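Local coordinates for extracellular ligand-binding receptor (Rhodopseudomonas palustris, PDB 4EYQ), which binds aromatic acids such as 3-(4-hydroxyphenyl)pyruvate and caffeic acid, as a periplasmic binding protein that probably serves in their uptake, at residues I25-A30 and A284-D289; S112-Q117 and D339-D344; I141-S146 and V196-T201. All coordinates share one frame; numbering follows the deposited sequence.

Interaction 1. Residues I25-A30 and A284-D289; sequences IPERNA and AGHSFD. With ENO (3-(4-hydroxy-phenyl)pyruvic acid), chain B; DHC (caffeic acid), chain C.
A284 packs against the turn of helix 21-30 that holds P26, E27 and A30, and its CA comes to 4.6 Å from the CA of E27. The A284 methyl touches two groups, CB of A30 at 4.0 Å and CB of the P26 ring at 4.2 Å. With little bulk at this point, the axes of the two short segments approach to 7.6 Å and cross at -39°. H286 carries the contact into the ligand site. The carboxylate oxygen OE2 of E27 lies near the plane of the H286 imidazole, at the CD2 edge, while OE1 of E27 is held by the hydroxyl of S77. NE2 of H286 donates to the phenolic O3 of 3-(4-hydroxyphenyl)pyruvate or, where caffeic acid occupies the same overlapping site, to its O4' at 3.0 Å. The second catechol oxygen, O3', meets the ring edge, 3.0 Å from CD2 of H286. A leucine here would probably leave the ligand's phenolic oxygen without this donor. S287 then ties the two helices together directly: its OG, between the backbone N and the carbonyl carbon (chi1 77°), donates to E27 O at 2.7 Å. The hydroxyl meets that oxygen in the carbonyl plane, on a lone pair, with a C=O...OG angle of 123°, and the A30 methyl packs beside it at 3.4 Å from OG. This buried hydroxyl is thereby satisfied by the neighbouring helix backbone. Helices 21-30 and 282-301 run roughly alongside each other here, and helix 261-275 packs on both, with Y271 against P26, and E266 and L267 against F288. H286 in turn reaches P116 and Q117, in the loop that follows edge strand 112-114.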
loop_
_atom_site.group_PDB
_atom_site.type_symbol
_atom_site.label_atom_id
_atom_site.label_comp_id
_atom_site.label_asym_id
_atom_site.label_seq_id
_atom_site.Cartn_x
_atom_site.Cartn_y
_atom_site.Cartn_z
ATOM N N ILE A 25 9.752 -7.059 -1.317
ATOM C CA ILE A 25 10.406 -8.106 -0.540
ATOM C C ILE A 25 9.591 -8.531 0.696
ATOM O O ILE A 25 9.349 -9.745 0.868
ATOM C CB ILE A 25 11.898 -7.796 -0.268
ATOM C CG1 ILE A 25 12.673 -7.956 -1.594
ATOM C CG2 ILE A 25 12.499 -8.708 0.817
ATOM C CD1 ILE A 25 14.106 -7.433 -1.566
ATOM N N PRO A 26 9.142 -7.552 1.545
ATOM C CA PRO A 26 8.304 -7.966 2.689
ATOM C C PRO A 26 6.957 -8.523 2.255
ATOM O O PRO A 26 6.443 -9.395 2.906
ATOM C CB PRO A 26 8.105 -6.667 3.490
ATOM C CG PRO A 26 9.239 -5.809 3.081
ATOM C CD PRO A 26 9.427 -6.109 1.613
ATOM N N GLU A 27 6.394 -8.034 1.153
ATOM C CA GLU A 27 5.194 -8.654 0.615
ATOM C C GLU A 27 5.384 -10.144 0.253
ATOM O O GLU A 27 4.539 -10.967 0.598
ATOM C CB GLU A 27 4.603 -7.832 -0.533
ATOM C CG GLU A 27 4.158 -6.487 -0.016
ATOM C CD GLU A 27 3.878 -5.450 -1.083
ATOM O OE1 GLU A 27 4.180 -5.675 -2.277
ATOM O OE2 GLU A 27 3.369 -4.380 -0.685
ATOM N N ARG A 28 6.503 -10.489 -0.389
ATOM C CA ARG A 28 6.810 -11.874 -0.693
ATOM C C ARG A 28 7.131 -12.629 0.612
ATOM O O ARG A 28 6.683 -13.756 0.809
ATOM C CB ARG A 28 8.005 -11.947 -1.673
ATOM C CG ARG A 28 8.358 -13.359 -2.125
ATOM C CD ARG A 28 9.805 -13.468 -2.524
ATOM N NE ARG A 28 10.659 -13.049 -1.423
ATOM C CZ ARG A 28 11.908 -12.607 -1.557
ATOM N NH1 ARG A 28 12.483 -12.530 -2.761
ATOM N NH2 ARG A 28 12.583 -12.243 -0.476
ATOM N N ASN A 29 7.898 -12.023 1.512
ATOM C CA ASN A 29 8.232 -12.716 2.763
ATOM C C ASN A 29 6.980 -13.067 3.571
ATOM O O ASN A 29 6.912 -14.115 4.198
ATOM C CB ASN A 29 9.191 -11.887 3.640
ATOM C CG ASN A 29 10.556 -11.709 3.016
ATOM O OD1 ASN A 29 10.891 -12.370 2.039
ATOM N ND2 ASN A 29 11.361 -10.812 3.587
ATOM N N ALA A 30 5.984 -12.193 3.555
ATOM C CA ALA A 30 4.780 -12.385 4.389
ATOM C C ALA A 30 3.951 -13.596 3.927
ATOM O O ALA A 30 3.177 -14.157 4.725
ATOM C CB ALA A 30 3.919 -11.117 4.402
ATOM N N ALA A 284 4.248 -5.795 4.289
ATOM C CA ALA A 284 3.913 -7.123 4.770
ATOM C C ALA A 284 2.415 -7.214 5.162
ATOM O O ALA A 284 1.743 -8.193 4.854
ATOM C CB ALA A 284 4.804 -7.488 5.957
ATOM N N GLY A 285 1.893 -6.185 5.839
ATOM C CA GLY A 285 0.451 -6.106 6.139
ATOM C C GLY A 285 -0.469 -6.335 4.935
ATOM O O GLY A 285 -1.443 -7.088 5.028
ATOM N N HIS A 286 -0.158 -5.718 3.795
ATOM C CA HIS A 286 -1.007 -5.869 2.610
ATOM C C HIS A 286 -1.072 -7.267 2.012
ATOM O O HIS A 286 -2.163 -7.725 1.617
ATOM C CB HIS A 286 -0.649 -4.872 1.514
ATOM C CG HIS A 286 -0.705 -3.439 1.954
ATOM N ND1 HIS A 286 -1.703 -2.949 2.726
ATOM C CD2 HIS A 286 0.164 -2.380 1.718
ATOM C CE1 HIS A 286 -1.485 -1.641 2.956
ATOM N NE2 HIS A 286 -0.349 -1.292 2.345
ATOM N N SER A 287 0.053 -7.970 1.913
ATOM C CA SER A 287 -0.074 -9.282 1.317
ATOM C C SER A 287 -0.729 -10.273 2.261
ATOM O O SER A 287 -1.508 -11.123 1.806
ATOM C CB SER A 287 1.213 -9.801 0.660
ATOM O OG SER A 287 2.131 -10.259 1.591
ATOM N N PHE A 288 -0.442 -10.134 3.563
ATOM C CA PHE A 288 -1.123 -10.918 4.577
ATOM C C PHE A 288 -2.644 -10.640 4.561
ATOM O O PHE A 288 -3.489 -11.573 4.654
ATOM C CB PHE A 288 -0.514 -10.565 5.938
ATOM C CG PHE A 288 -1.081 -11.316 7.097
ATOM C CD1 PHE A 288 -0.514 -12.520 7.515
ATOM C CD2 PHE A 288 -2.124 -10.766 7.847
ATOM C CE1 PHE A 288 -1.003 -13.182 8.655
ATOM C CE2 PHE A 288 -2.637 -11.422 8.973
ATOM C CZ PHE A 288 -2.073 -12.640 9.377
ATOM N N ASP A 289 -3.011 -9.370 4.440
ATOM C CA ASP A 289 -4.441 -9.051 4.449
ATOM C C ASP A 289 -5.169 -9.554 3.191
ATOM O O ASP A 289 -6.347 -9.911 3.264
ATOM C CB ASP A 289 -4.654 -7.555 4.583
ATOM C CG ASP A 289 -4.233 -7.034 5.952
ATOM O OD1 ASP A 289 -3.925 -7.866 6.848
ATOM O OD2 ASP A 289 -4.236 -5.798 6.132
HETATM O O4 ENO B . 1.965 2.801 -4.411
HETATM C C9 ENO B . 2.751 0.851 -1.454
HETATM C C8 ENO B . 1.933 0.422 -0.424
HETATM C C7 ENO B . 1.204 1.348 0.312
HETATM C C6 ENO B . 1.267 2.712 0.031
HETATM C C5 ENO B . 2.102 3.128 -1.006
HETATM C C4 ENO B . 2.837 2.205 -1.754
HETATM O O3 ENO B . 0.408 0.886 1.308
HETATM C C3 ENO B . 3.770 2.659 -2.868
HETATM C C2 ENO B . 3.140 3.028 -4.181
HETATM C C1 ENO B . 3.990 3.667 -5.190
HETATM O O2 ENO B . 3.478 4.042 -6.263
HETATM O O1 ENO B . 5.215 3.841 -4.962
HETATM C C1 DHC C . 4.066 3.920 -5.064
HETATM O O1 DHC C . 5.298 4.103 -4.891
HETATM C C2 DHC C . 3.172 3.645 -3.913
HETATM C C3 DHC C . 3.558 2.817 -2.963
HETATM C "C1'" DHC C . 2.695 2.507 -1.794
HETATM C "C2'" DHC C . 2.612 1.180 -1.418
HETATM C "C3'" DHC C . 1.839 0.827 -0.331
HETATM C "C4'" DHC C . 1.097 1.879 0.414
HETATM C "C5'" DHC C . 1.184 3.201 0.003
HETATM C "C6'" DHC C . 1.988 3.502 -1.099
HETATM O "O4'" DHC C . 0.329 1.542 1.485
HETATM O "O3'" DHC C . 1.782 -0.480 0.021
HETATM O O2 DHC C . 3.558 3.969 -6.203
#

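Interaction 2. Residues S112-Q117 and D339-D344; sequences SVVMPQ and DRYGLD. With ENO (3-(4-hydroxy-phenyl)pyruvic acid), chain B; DHC (caffeic acid), chain C.
S112 offers its carbonyl to R340, whose side chain turns at CB-CG and again at CG-CD (chi2 -57°, chi3 -73°), bringing NE to donate to S112 O at 2.9 Å; NH2 adds only a weak bond to the same oxygen. The remaining guanidinium nitrogen, NH1, is held by T336 O. V113 lays CG1 over one face of that guanidinium, 3.3 Å from NH2 of R340. From V114 the backbone N bonds to R340 O at 2.8 Å. The V114 side chain points at the Y341 ring, with CB over the ring centre, 3.7 Å from the centroid and 11° off its normal: a CH-pi contact. Y341 was modelled in two conformers; this CH-pi contact belongs to the one described here, with OH bonded to L102 O. M115, a selenomethionine, has its O hydrogen-bonded to Y333 OH and 3.7 Å from CD1 of L343. P116 sets its own carbonyl oxygen at the edge of the Y341 ring and turns its ring to the ligands, CB lying 3.5 Å from O4' of caffeic acid. At Q117, CG touches CD1 of L343, while OE1 accepts a hydrogen bond from Q282 NE2. Y341 N and G342 N both bond to D339 OD1, an Asx turn that shapes loop 339-344. The loop thus runs beside strand 112-114, the outermost of its sheet, bonded on its other side to strand 96-98, and helix 282-301 packs on M115, P116 and Q117.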
loop_
_atom_site.group_PDB
_atom_site.type_symbol
_atom_site.label_atom_id
_atom_site.label_comp_id
_atom_site.label_asym_id
_atom_site.label_seq_id
_atom_site.Cartn_x
_atom_site.Cartn_y
_atom_site.Cartn_z
ATOM N N SER A 112 -11.194 -5.436 -9.576
ATOM C CA SER A 112 -10.089 -5.084 -8.643
ATOM C C SER A 112 -10.610 -4.588 -7.292
ATOM O O SER A 112 -11.530 -3.771 -7.254
ATOM C CB SER A 112 -9.230 -3.953 -9.242
ATOM O OG SER A 112 -8.482 -4.342 -10.387
ATOM N N VAL A 113 -10.026 -5.061 -6.194
ATOM C CA VAL A 113 -10.156 -4.368 -4.887
ATOM C C VAL A 113 -8.727 -3.989 -4.411
ATOM O O VAL A 113 -7.737 -4.530 -4.934
ATOM C CB VAL A 113 -10.885 -5.216 -3.823
ATOM C CG1 VAL A 113 -12.352 -5.407 -4.219
ATOM C CG2 VAL A 113 -10.179 -6.560 -3.624
ATOM N N VAL A 114 -8.624 -3.066 -3.432
ATOM C CA VAL A 114 -7.324 -2.450 -3.094
ATOM C C VAL A 114 -7.008 -2.632 -1.611
ATOM O O VAL A 114 -7.821 -2.297 -0.761
ATOM C CB VAL A 114 -7.305 -0.936 -3.419
ATOM C CG1 VAL A 114 -5.900 -0.360 -3.244
ATOM C CG2 VAL A 114 -7.845 -0.671 -4.813
HETATM N N MSE A 115 -5.848 -3.167 -1.296
HETATM C CA MSE A 115 -5.527 -3.362 0.115
HETATM C C MSE A 115 -5.036 -2.044 0.766
HETATM O O MSE A 115 -5.570 -1.667 1.830
HETATM C CB MSE A 115 -4.479 -4.470 0.317
HETATM C CG MSE A 115 -4.979 -5.917 0.015
HETATM SE SE MSE A 115 -6.427 -6.491 1.164
HETATM C CE MSE A 115 -7.814 -5.976 0.007
ATOM N N PRO A 116 -4.028 -1.349 0.147
ATOM C CA PRO A 116 -3.545 -0.114 0.781
ATOM C C PRO A 116 -4.642 0.953 0.995
ATOM O O PRO A 116 -5.589 1.044 0.187
ATOM C CB PRO A 116 -2.482 0.416 -0.201
ATOM C CG PRO A 116 -2.013 -0.787 -0.952
ATOM C CD PRO A 116 -3.241 -1.671 -1.075
ATOM N N GLN A 117 -4.492 1.759 2.059
ATOM C CA GLN A 117 -5.458 2.846 2.378
ATOM C C GLN A 117 -5.592 3.873 1.256
ATOM O O GLN A 117 -4.586 4.195 0.645
ATOM C CB GLN A 117 -5.030 3.532 3.650
ATOM C CG GLN A 117 -5.143 2.579 4.852
ATOM C CD GLN A 117 -3.907 1.687 5.099
ATOM O OE1 GLN A 117 -2.947 1.701 4.329
ATOM N NE2 GLN A 117 -3.927 0.911 6.212
ATOM N N ASP A 339 -17.168 1.292 -4.100
ATOM C CA ASP A 339 -16.053 1.479 -3.170
ATOM C C ASP A 339 -15.167 0.246 -3.189
ATOM O O ASP A 339 -15.517 -0.798 -2.607
ATOM C CB ASP A 339 -16.572 1.746 -1.752
ATOM C CG ASP A 339 -15.478 2.062 -0.778
ATOM O OD1 ASP A 339 -14.288 2.133 -1.138
ATOM O OD2 ASP A 339 -15.831 2.226 0.393
ATOM N N ARG A 340 -14.003 0.379 -3.835
ATOM C CA ARG A 340 -13.107 -0.760 -4.033
ATOM C C ARG A 340 -11.948 -0.756 -3.068
ATOM O O ARG A 340 -11.052 -1.614 -3.176
ATOM C CB ARG A 340 -12.638 -0.845 -5.496
ATOM C CG ARG A 340 -13.808 -0.813 -6.480
ATOM C CD ARG A 340 -14.789 -1.939 -6.208
ATOM N NE ARG A 340 -14.266 -3.248 -6.607
ATOM C CZ ARG A 340 -14.895 -4.403 -6.372
ATOM N NH1 ARG A 340 -16.066 -4.408 -5.711
ATOM N NH2 ARG A 340 -14.366 -5.549 -6.789
ATOM N N TYR A 341 -11.938 0.194 -2.131
ATOM C CA TYR A 341 -10.944 0.189 -1.070
ATOM C C TYR A 341 -11.611 -0.340 0.196
ATOM O O TYR A 341 -11.042 -1.179 0.873
ATOM C CB TYR A 341 -10.335 1.581 -0.812
ATOM C CG TYR A 341 -9.261 2.056 -1.791
ATOM C CD1 TYR A 341 -9.604 2.491 -3.080
ATOM C CD2 TYR A 341 -7.919 2.120 -1.417
ATOM C CE1 TYR A 341 -8.641 2.964 -3.955
ATOM C CE2 TYR A 341 -6.953 2.603 -2.278
ATOM C CZ TYR A 341 -7.314 3.018 -3.551
ATOM O OH TYR A 341 -6.360 3.486 -4.417
ATOM N N GLY A 342 -12.813 0.152 0.510
ATOM C CA GLY A 342 -13.627 -0.450 1.558
ATOM C C GLY A 342 -13.159 -0.185 2.967
ATOM O O GLY A 342 -13.494 -0.950 3.870
ATOM N N LEU A 343 -12.411 0.903 3.183
ATOM C CA LEU A 343 -11.801 1.118 4.514
ATOM C C LEU A 343 -12.347 2.347 5.221
ATOM O O LEU A 343 -12.917 3.233 4.582
ATOM C CB LEU A 343 -10.276 1.191 4.396
ATOM C CG LEU A 343 -9.589 -0.135 4.153
ATOM C CD1 LEU A 343 -8.116 0.118 3.812
ATOM C CD2 LEU A 343 -9.721 -1.064 5.380
ATOM N N ASP A 344 -12.195 2.388 6.546
ATOM C CA ASP A 344 -12.639 3.562 7.322
ATOM C C ASP A 344 -11.522 4.025 8.314
ATOM O O ASP A 344 -10.351 3.661 8.134
ATOM C CB ASP A 344 -14.042 3.315 7.979
ATOM C CG ASP A 344 -14.023 2.167 9.016
ATOM O OD1 ASP A 344 -12.935 1.833 9.538
ATOM O OD2 ASP A 344 -15.107 1.606 9.321
HETATM O O4 ENO B . 1.965 2.801 -4.411
HETATM C C9 ENO B . 2.751 0.851 -1.454
HETATM C C8 ENO B . 1.933 0.422 -0.424
HETATM C C7 ENO B . 1.204 1.348 0.312
HETATM C C6 ENO B . 1.267 2.712 0.031
HETATM C C5 ENO B . 2.102 3.128 -1.006
HETATM C C4 ENO B . 2.837 2.205 -1.754
HETATM O O3 ENO B . 0.408 0.886 1.308
HETATM C C3 ENO B . 3.770 2.659 -2.868
HETATM C C2 ENO B . 3.140 3.028 -4.181
HETATM C C1 ENO B . 3.990 3.667 -5.190
HETATM O O2 ENO B . 3.478 4.042 -6.263
HETATM O O1 ENO B . 5.215 3.841 -4.962
HETATM C C1 DHC C . 4.066 3.920 -5.064
HETATM O O1 DHC C . 5.298 4.103 -4.891
HETATM C C2 DHC C . 3.172 3.645 -3.913
HETATM C C3 DHC C . 3.558 2.817 -2.963
HETATM C "C1'" DHC C . 2.695 2.507 -1.794
HETATM C "C2'" DHC C . 2.612 1.180 -1.418
HETATM C "C3'" DHC C . 1.839 0.827 -0.331
HETATM C "C4'" DHC C . 1.097 1.879 0.414
HETATM C "C5'" DHC C . 1.184 3.201 0.003
HETATM C "C6'" DHC C . 1.988 3.502 -1.099
HETATM O "O4'" DHC C . 0.329 1.542 1.485
HETATM O "O3'" DHC C . 1.782 -0.480 0.021
HETATM O O2 DHC C . 3.558 3.969 -6.203
#

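Interaction 3. Residues I141-S146 and V196-T201; sequences IGYSDS and VGASGT. With DHC (caffeic acid), chain C; ENO (3-(4-hydroxy-phenyl)pyruvic acid), chain B.
I141 and G142 pair in parallel with V196 and G197, and two backbone bonds hold the strands: G197 N to I141 O at 2.8 Å and Y143 N to G197 O at 3.1 Å. The CA atoms of G142 and G197 are only 4.0 Å apart, and a CB on G142 would fall tightly against the G197 carbonyl. Apolar contact follows on one face of the sheet, where I141 and V196 lie side by side with their CG2 methyls 4.0 Å apart. Beyond the strand ends the Y143 ring takes over. With CG anti to the carbonyl carbon (chi1 -63°), the ring reaches across segment 196-201, and A198 CA sits over its face, 3.8 Å from the centroid, in a CH-pi contact. The A198 methyl also meets CZ of Y143 at 3.5 Å. Polar contacts gather at the end of the ring: Y143 OH accepts from S199 N at 2.9 Å, and S199 OG lies at the ring edge. S199 OG is also 2.6 Å from O1 of caffeic acid, close enough for a hydrogen bond, although its proton has another acceptor within reach; R174 is bonded to the ligand and salt-bridged to D145. Strands 137-143 and 193-197 are neighbours in the seven-stranded sheet, flanked by strands 165-172 and 218-221, and F172 packs on I141, Y143 and A198.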
loop_
_atom_site.group_PDB
_atom_site.type_symbol
_atom_site.label_atom_id
_atom_site.label_comp_id
_atom_site.label_asym_id
_atom_site.label_seq_id
_atom_site.Cartn_x
_atom_site.Cartn_y
_atom_site.Cartn_z
ATOM N N ILE A 141 6.977 17.600 -2.769
ATOM C CA ILE A 141 7.923 16.936 -3.679
ATOM C C ILE A 141 7.505 15.457 -3.804
ATOM O O ILE A 141 7.454 14.723 -2.797
ATOM C CB ILE A 141 9.415 17.136 -3.269
ATOM C CG1 ILE A 141 10.320 16.358 -4.242
ATOM C CG2 ILE A 141 9.674 16.691 -1.815
ATOM C CD1 ILE A 141 11.817 16.576 -4.069
ATOM N N GLY A 142 7.126 15.038 -5.016
ATOM C CA GLY A 142 6.677 13.634 -5.223
ATOM C C GLY A 142 7.068 13.085 -6.576
ATOM O O GLY A 142 7.620 13.831 -7.382
ATOM N N TYR A 143 6.796 11.787 -6.817
ATOM C CA TYR A 143 7.081 11.132 -8.108
ATOM C C TYR A 143 6.354 11.848 -9.258
ATOM O O TYR A 143 5.246 12.359 -9.094
ATOM C CB TYR A 143 6.644 9.654 -8.094
ATOM C CG TYR A 143 7.355 8.742 -7.087
ATOM C CD1 TYR A 143 8.720 8.882 -6.814
ATOM C CD2 TYR A 143 6.663 7.729 -6.422
ATOM C CE1 TYR A 143 9.364 8.048 -5.911
ATOM C CE2 TYR A 143 7.299 6.881 -5.499
ATOM C CZ TYR A 143 8.649 7.034 -5.257
ATOM O OH TYR A 143 9.302 6.209 -4.356
ATOM N N SER A 144 6.985 11.915 -10.422
ATOM C CA SER A 144 6.290 12.368 -11.635
ATOM C C SER A 144 5.520 11.211 -12.291
ATOM O O SER A 144 5.693 10.917 -13.483
ATOM C CB SER A 144 7.283 12.955 -12.625
ATOM O OG SER A 144 8.403 12.098 -12.718
ATOM N N ASP A 145 4.675 10.553 -11.508
ATOM C CA ASP A 145 3.767 9.536 -12.035
ATOM C C ASP A 145 2.466 9.520 -11.211
ATOM O O ASP A 145 2.258 10.396 -10.344
ATOM C CB ASP A 145 4.435 8.151 -12.148
ATOM C CG ASP A 145 4.930 7.587 -10.806
ATOM O OD1 ASP A 145 4.232 7.666 -9.764
ATOM O OD2 ASP A 145 6.038 7.008 -10.808
ATOM N N SER A 146 1.602 8.547 -11.490
ATOM C CA SER A 146 0.281 8.527 -10.911
ATOM C C SER A 146 0.266 8.476 -9.368
ATOM O O SER A 146 -0.647 9.028 -8.775
ATOM C CB SER A 146 -0.601 7.429 -11.544
ATOM O OG SER A 146 0.025 6.169 -11.451
ATOM N N VAL A 196 6.190 14.927 1.276
ATOM C CA VAL A 196 6.911 14.089 0.305
ATOM C C VAL A 196 5.949 13.002 -0.201
ATOM O O VAL A 196 5.404 12.258 0.603
ATOM C CB VAL A 196 8.147 13.420 0.978
ATOM C CG1 VAL A 196 8.840 12.464 0.007
ATOM C CG2 VAL A 196 9.117 14.478 1.482
ATOM N N GLY A 197 5.712 12.930 -1.513
ATOM C CA GLY A 197 4.894 11.834 -2.121
ATOM C C GLY A 197 5.766 10.756 -2.786
ATOM O O GLY A 197 6.026 10.790 -4.006
ATOM N N ALA A 198 6.242 9.790 -1.992
ATOM C CA ALA A 198 7.151 8.774 -2.525
ATOM C C ALA A 198 7.008 7.548 -1.660
ATOM O O ALA A 198 6.038 7.454 -0.903
ATOM C CB ALA A 198 8.592 9.290 -2.529
ATOM N N SER A 199 7.919 6.584 -1.782
ATOM C CA SER A 199 7.774 5.326 -1.036
ATOM C C SER A 199 9.123 4.657 -0.848
ATOM O O SER A 199 10.096 5.020 -1.527
ATOM C CB SER A 199 6.837 4.371 -1.792
ATOM O OG SER A 199 7.204 4.274 -3.165
ATOM N N GLY A 200 9.156 3.689 0.078
ATOM C CA GLY A 200 10.330 2.856 0.357
ATOM C C GLY A 200 11.594 3.652 0.554
ATOM O O GLY A 200 11.578 4.689 1.231
ATOM N N THR A 201 12.689 3.202 -0.057
ATOM C CA THR A 201 13.980 3.898 0.133
ATOM C C THR A 201 14.034 5.241 -0.600
ATOM O O THR A 201 14.680 6.183 -0.132
ATOM C CB THR A 201 15.160 3.005 -0.256
ATOM O OG1 THR A 201 14.903 2.469 -1.540
ATOM C CG2 THR A 201 15.292 1.846 0.724
HETATM C C1 DHC C . 4.066 3.920 -5.064
HETATM O O1 DHC C . 5.298 4.103 -4.891
HETATM C C2 DHC C . 3.172 3.645 -3.913
HETATM C C3 DHC C . 3.558 2.817 -2.963
HETATM C "C1'" DHC C . 2.695 2.507 -1.794
HETATM C "C2'" DHC C . 2.612 1.180 -1.418
HETATM C "C3'" DHC C . 1.839 0.827 -0.331
HETATM C "C4'" DHC C . 1.097 1.879 0.414
HETATM C "C5'" DHC C . 1.184 3.201 0.003
HETATM C "C6'" DHC C . 1.988 3.502 -1.099
HETATM O "O4'" DHC C . 0.329 1.542 1.485
HETATM O "O3'" DHC C . 1.782 -0.480 0.021
HETATM O O2 DHC C . 3.558 3.969 -6.203
HETATM O O4 ENO B . 1.965 2.801 -4.411
HETATM C C9 ENO B . 2.751 0.851 -1.454
HETATM C C8 ENO B . 1.933 0.422 -0.424
HETATM C C7 ENO B . 1.204 1.348 0.312
HETATM C C6 ENO B . 1.267 2.712 0.031
HETATM C C5 ENO B . 2.102 3.128 -1.006
HETATM C C4 ENO B . 2.837 2.205 -1.754
HETATM O O3 ENO B . 0.408 0.886 1.308
HETATM C C3 ENO B . 3.770 2.659 -2.868
HETATM C C2 ENO B . 3.140 3.028 -4.181
HETATM C C1 ENO B . 3.990 3.667 -5.190
HETATM O O2 ENO B . 3.478 4.042 -6.263
HETATM O O1 ENO B . 5.215 3.841 -4.962
#

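All three contacts are buried and all three border the same ligand site, but at different ends. Interactions 1 and 2 lie at its phenolic end and touch each other, H286 packing on P116 and Q117, while interaction 3 stands about 9 Å from both by nearest atoms and meets the carboxylate. The chemistry follows the place: two helices packed through small side chains and one serine bond in interaction 1, a loop hydrogen-bonded to a sheet edge with a CH-pi contact in interaction 2, and parallel strands extended by a tyrosine in interaction 3. The strands of interactions 2 and 3 belong to different sheets, consistent with a two-lobed binding protein that closes on its ligand.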